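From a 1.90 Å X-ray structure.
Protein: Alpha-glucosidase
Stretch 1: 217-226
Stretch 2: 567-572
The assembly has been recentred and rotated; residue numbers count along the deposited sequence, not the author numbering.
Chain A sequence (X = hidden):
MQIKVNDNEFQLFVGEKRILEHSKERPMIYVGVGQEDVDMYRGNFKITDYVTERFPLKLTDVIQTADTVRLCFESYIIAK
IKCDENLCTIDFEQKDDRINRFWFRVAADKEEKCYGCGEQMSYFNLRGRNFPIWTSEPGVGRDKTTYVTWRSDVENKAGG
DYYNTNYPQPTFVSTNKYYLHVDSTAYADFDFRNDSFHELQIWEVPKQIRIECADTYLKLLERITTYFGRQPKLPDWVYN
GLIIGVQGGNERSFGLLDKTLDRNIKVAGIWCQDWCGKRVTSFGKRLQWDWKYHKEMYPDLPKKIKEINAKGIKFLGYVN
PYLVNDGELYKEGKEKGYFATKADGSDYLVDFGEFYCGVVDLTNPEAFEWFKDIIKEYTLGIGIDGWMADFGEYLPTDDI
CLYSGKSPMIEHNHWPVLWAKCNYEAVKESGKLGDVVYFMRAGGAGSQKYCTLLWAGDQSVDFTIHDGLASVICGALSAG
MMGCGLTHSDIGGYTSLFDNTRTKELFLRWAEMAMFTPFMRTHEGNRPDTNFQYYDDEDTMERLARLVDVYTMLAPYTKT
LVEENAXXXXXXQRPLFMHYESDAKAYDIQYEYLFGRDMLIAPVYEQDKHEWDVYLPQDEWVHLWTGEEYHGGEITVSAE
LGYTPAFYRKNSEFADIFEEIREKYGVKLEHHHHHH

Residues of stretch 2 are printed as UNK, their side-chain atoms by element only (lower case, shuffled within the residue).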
# COMPACT_ATOMS: atom_id res chain seq x y z
N TYR A 217 1.12 31.44 -20.92
CA TYR A 217 0.76 31.02 -19.57
C TYR A 217 0.33 32.20 -18.72
O TYR A 217 -0.54 32.05 -17.85
CB TYR A 217 1.93 30.27 -18.90
CG TYR A 217 2.11 28.92 -19.51
CD1 TYR A 217 1.18 27.92 -19.29
CD2 TYR A 217 3.19 28.65 -20.34
CE1 TYR A 217 1.31 26.68 -19.87
CE2 TYR A 217 3.33 27.41 -20.93
CZ TYR A 217 2.38 26.44 -20.69
OH TYR A 217 2.51 25.20 -21.26
N LEU A 218 0.91 33.38 -18.94
CA LEU A 218 0.46 34.58 -18.25
C LEU A 218 -1.01 34.85 -18.54
O LEU A 218 -1.79 35.14 -17.63
CB LEU A 218 1.31 35.78 -18.65
CG LEU A 218 2.75 35.78 -18.15
CD1 LEU A 218 3.57 36.85 -18.86
CD2 LEU A 218 2.79 36.00 -16.65
N LYS A 219 -1.42 34.75 -19.81
CA LYS A 219 -2.82 34.97 -20.15
C LYS A 219 -3.70 33.83 -19.66
O LYS A 219 -4.86 34.05 -19.30
CB LYS A 219 -3.00 35.17 -21.66
CG LYS A 219 -2.48 36.52 -22.17
CD LYS A 219 -2.63 36.65 -23.69
CE LYS A 219 -1.83 37.83 -24.24
NZ LYS A 219 -1.80 37.80 -25.74
N LEU A 220 -3.19 32.60 -19.67
CA LEU A 220 -3.95 31.51 -19.07
C LEU A 220 -4.25 31.79 -17.60
O LEU A 220 -5.38 31.55 -17.14
CB LEU A 220 -3.18 30.20 -19.22
CG LEU A 220 -4.07 28.97 -19.08
CD1 LEU A 220 -5.09 28.93 -20.19
CD2 LEU A 220 -3.19 27.75 -19.12
N LEU A 221 -3.28 32.30 -16.84
CA LEU A 221 -3.53 32.61 -15.44
C LEU A 221 -4.53 33.76 -15.30
O LEU A 221 -5.32 33.77 -14.35
CB LEU A 221 -2.23 32.93 -14.72
CG LEU A 221 -1.59 31.78 -13.92
CD1 LEU A 221 -2.53 31.35 -12.79
CD2 LEU A 221 -1.27 30.61 -14.82
N GLU A 222 -4.51 34.71 -16.23
CA GLU A 222 -5.55 35.75 -16.24
C GLU A 222 -6.94 35.13 -16.38
O GLU A 222 -7.86 35.49 -15.65
CB GLU A 222 -5.29 36.75 -17.37
CG GLU A 222 -3.98 37.48 -17.17
CD GLU A 222 -3.51 38.25 -18.40
OE1 GLU A 222 -4.36 38.56 -19.28
OE2 GLU A 222 -2.29 38.56 -18.48
N ARG A 223 -7.09 34.17 -17.31
CA ARG A 223 -8.39 33.52 -17.49
C ARG A 223 -8.76 32.64 -16.29
O ARG A 223 -9.92 32.62 -15.86
CB ARG A 223 -8.37 32.69 -18.77
CG ARG A 223 -8.05 33.52 -20.03
CD ARG A 223 -8.63 32.87 -21.29
NE ARG A 223 -8.05 33.42 -22.52
CZ ARG A 223 -8.52 34.48 -23.16
NH1 ARG A 223 -9.59 35.11 -22.70
NH2 ARG A 223 -7.91 34.90 -24.26
N ILE A 224 -7.79 31.89 -15.76
CA ILE A 224 -8.06 31.03 -14.60
C ILE A 224 -8.64 31.85 -13.45
O ILE A 224 -9.64 31.47 -12.84
CB ILE A 224 -6.76 30.31 -14.19
CG1 ILE A 224 -6.47 29.15 -15.15
CG2 ILE A 224 -6.83 29.82 -12.73
CD1 ILE A 224 -5.12 28.48 -14.94
N THR A 225 -8.03 33.00 -13.16
CA THR A 225 -8.45 33.78 -12.01
C THR A 225 -9.66 34.65 -12.31
O THR A 225 -10.42 34.98 -11.38
CB THR A 225 -7.29 34.63 -11.50
OG1 THR A 225 -6.76 35.42 -12.58
CG2 THR A 225 -6.18 33.73 -10.96
N THR A 226 -9.88 35.03 -13.57
CA THR A 226 -11.18 35.61 -13.92
C THR A 226 -12.31 34.64 -13.56
O THR A 226 -13.36 35.06 -13.05
CB THR A 226 -11.24 35.97 -15.41
OG1 THR A 226 -10.33 37.06 -15.67
CG2 THR A 226 -12.66 36.40 -15.81
N UNK A 567 -4.26 42.13 -9.66
CA UNK A 567 -4.80 42.71 -10.89
C UNK A 567 -4.91 41.72 -12.04
O UNK A 567 -5.71 41.95 -12.95
o UNK A 567 -4.95 45.16 -9.62
o UNK A 567 -3.05 45.90 -10.46
c UNK A 567 -3.99 45.07 -10.41
c UNK A 567 -3.94 43.88 -11.36
N UNK A 568 -4.13 40.64 -12.05
CA UNK A 568 -4.16 39.74 -13.20
C UNK A 568 -4.04 38.27 -12.85
O UNK A 568 -4.19 37.44 -13.75
c UNK A 568 -3.03 40.09 -14.18
o UNK A 568 -1.78 39.90 -13.54
N UNK A 569 -3.72 37.91 -11.61
CA UNK A 569 -3.61 36.50 -11.31
C UNK A 569 -2.27 35.89 -11.62
O UNK A 569 -2.12 34.66 -11.50
N UNK A 570 -1.28 36.68 -12.02
CA UNK A 570 0.09 36.19 -12.15
C UNK A 570 0.63 35.95 -10.75
O UNK A 570 0.78 36.92 -9.99
c UNK A 570 0.99 37.18 -12.87
c UNK A 570 -0.45 37.10 -15.04
c UNK A 570 0.17 39.03 -15.89
c UNK A 570 0.44 37.66 -14.18
n UNK A 570 -0.60 37.97 -16.10
n UNK A 570 0.81 38.87 -14.75
N UNK A 571 0.94 34.71 -10.38
CA UNK A 571 1.36 34.43 -8.99
C UNK A 571 2.70 35.08 -8.67
O UNK A 571 3.52 35.35 -9.54
c UNK A 571 1.46 32.90 -8.95
c UNK A 571 1.73 32.48 -10.39
c UNK A 571 0.99 33.51 -11.24
N UNK A 572 2.91 35.34 -7.37
CA UNK A 572 4.19 35.91 -6.95
C UNK A 572 5.33 34.94 -7.24
O UNK A 572 6.39 35.34 -7.73
c UNK A 572 4.13 36.30 -5.46
c UNK A 572 5.50 36.77 -5.00
c UNK A 572 3.08 37.38 -5.24

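Position 567 carries four side-chain atoms, two carbons and two oxygens. The carbon on CA leads to a second carbon at which both oxygens meet, so the group is a carboxylate one methylene from the backbone. CB, its nearest side-chain atom, is 8.6 Å from Glu222 CG. The residue is Asp567, outside the contact.

Position 568 has one carbon and then one oxygen, with no further branch: a hydroxymethyl group. Its CB lies 4.1 Å from Glu222 CG, but the backbone makes the closer approach. The carbonyl O of 568 sits 3.3 Å from Glu222 CA, a CA-H...O contact with an angle of 147° at the hydrogen, and 3.5 Å from Thr225 OG1. The residue is Ser568, whose CA is 5.2 Å from the CA of Glu222, the nearest such pair across the two stretches.

Position 569 has no side-chain atoms at all. Its CA lies 3.6 Å from Thr225 OG1, and its O is 3.6 Å from Leu221 CD1. A phi of 85° takes the chain out of helical geometry here. An ideal CB would point at the helix and fall 2.2 Å from Thr225 OG1, a clash, and 3.1 Å from Leu221 O; at these backbone angles it would also jam against the carbonyl O of Ser568. Both the fold of the chain and the closeness of the helix therefore ask for the same residue, Gly569.

Position 570 shows one carbon leading to a five-membered ring of three carbons and two nitrogens, an imidazole. Leu218 CD2 lies over one ring face, 3.8 Å from the centroid and only 8° off the normal, while the carboxylate of Glu222 meets the ring edge near its plane. The residue is His570. Its NE2 donates a hydrogen bond to Glu222 OE2 at 3.0 Å, with an N-H...O angle of 150°. Although its CA-to-CB bond points sideways, chi1 in the m well at -52° helps carry the ring to the helix.

At position 571, three carbons close a ring onto the backbone nitrogen. One of them packs against Leu221, an apolar contact in a buried setting. This is Pro571, its ring puckered C-gamma endo; Pro571 CD lies 4.1 Å from Leu221 CG.

Position 572 has three carbons, one bearing the other two, a beta-branched pattern. CB, the nearest of them, is 11.1 Å from Leu221 CD1. The residue is Val572, with chi1 in the t well.

The contact, 313 Å² summed over both sides, works by letting a turn lie close against a helix and then reaching back with one ring. Leu218, Leu221, Glu222 and Thr225, at positions i, i+3, i+4 and i+7, supply the helical face. Gly569 permits the close approach, and Thr225 OG1 donates to Leu221 O at 2.8 Å within its own helix. His570 has the largest covered area, 70 Å², and makes two kinds of contact: a face for the Leu218 methyl and an in-plane N-H for the Glu222 carboxylate.

Stretch 2, residues 567-572: DSGHPV
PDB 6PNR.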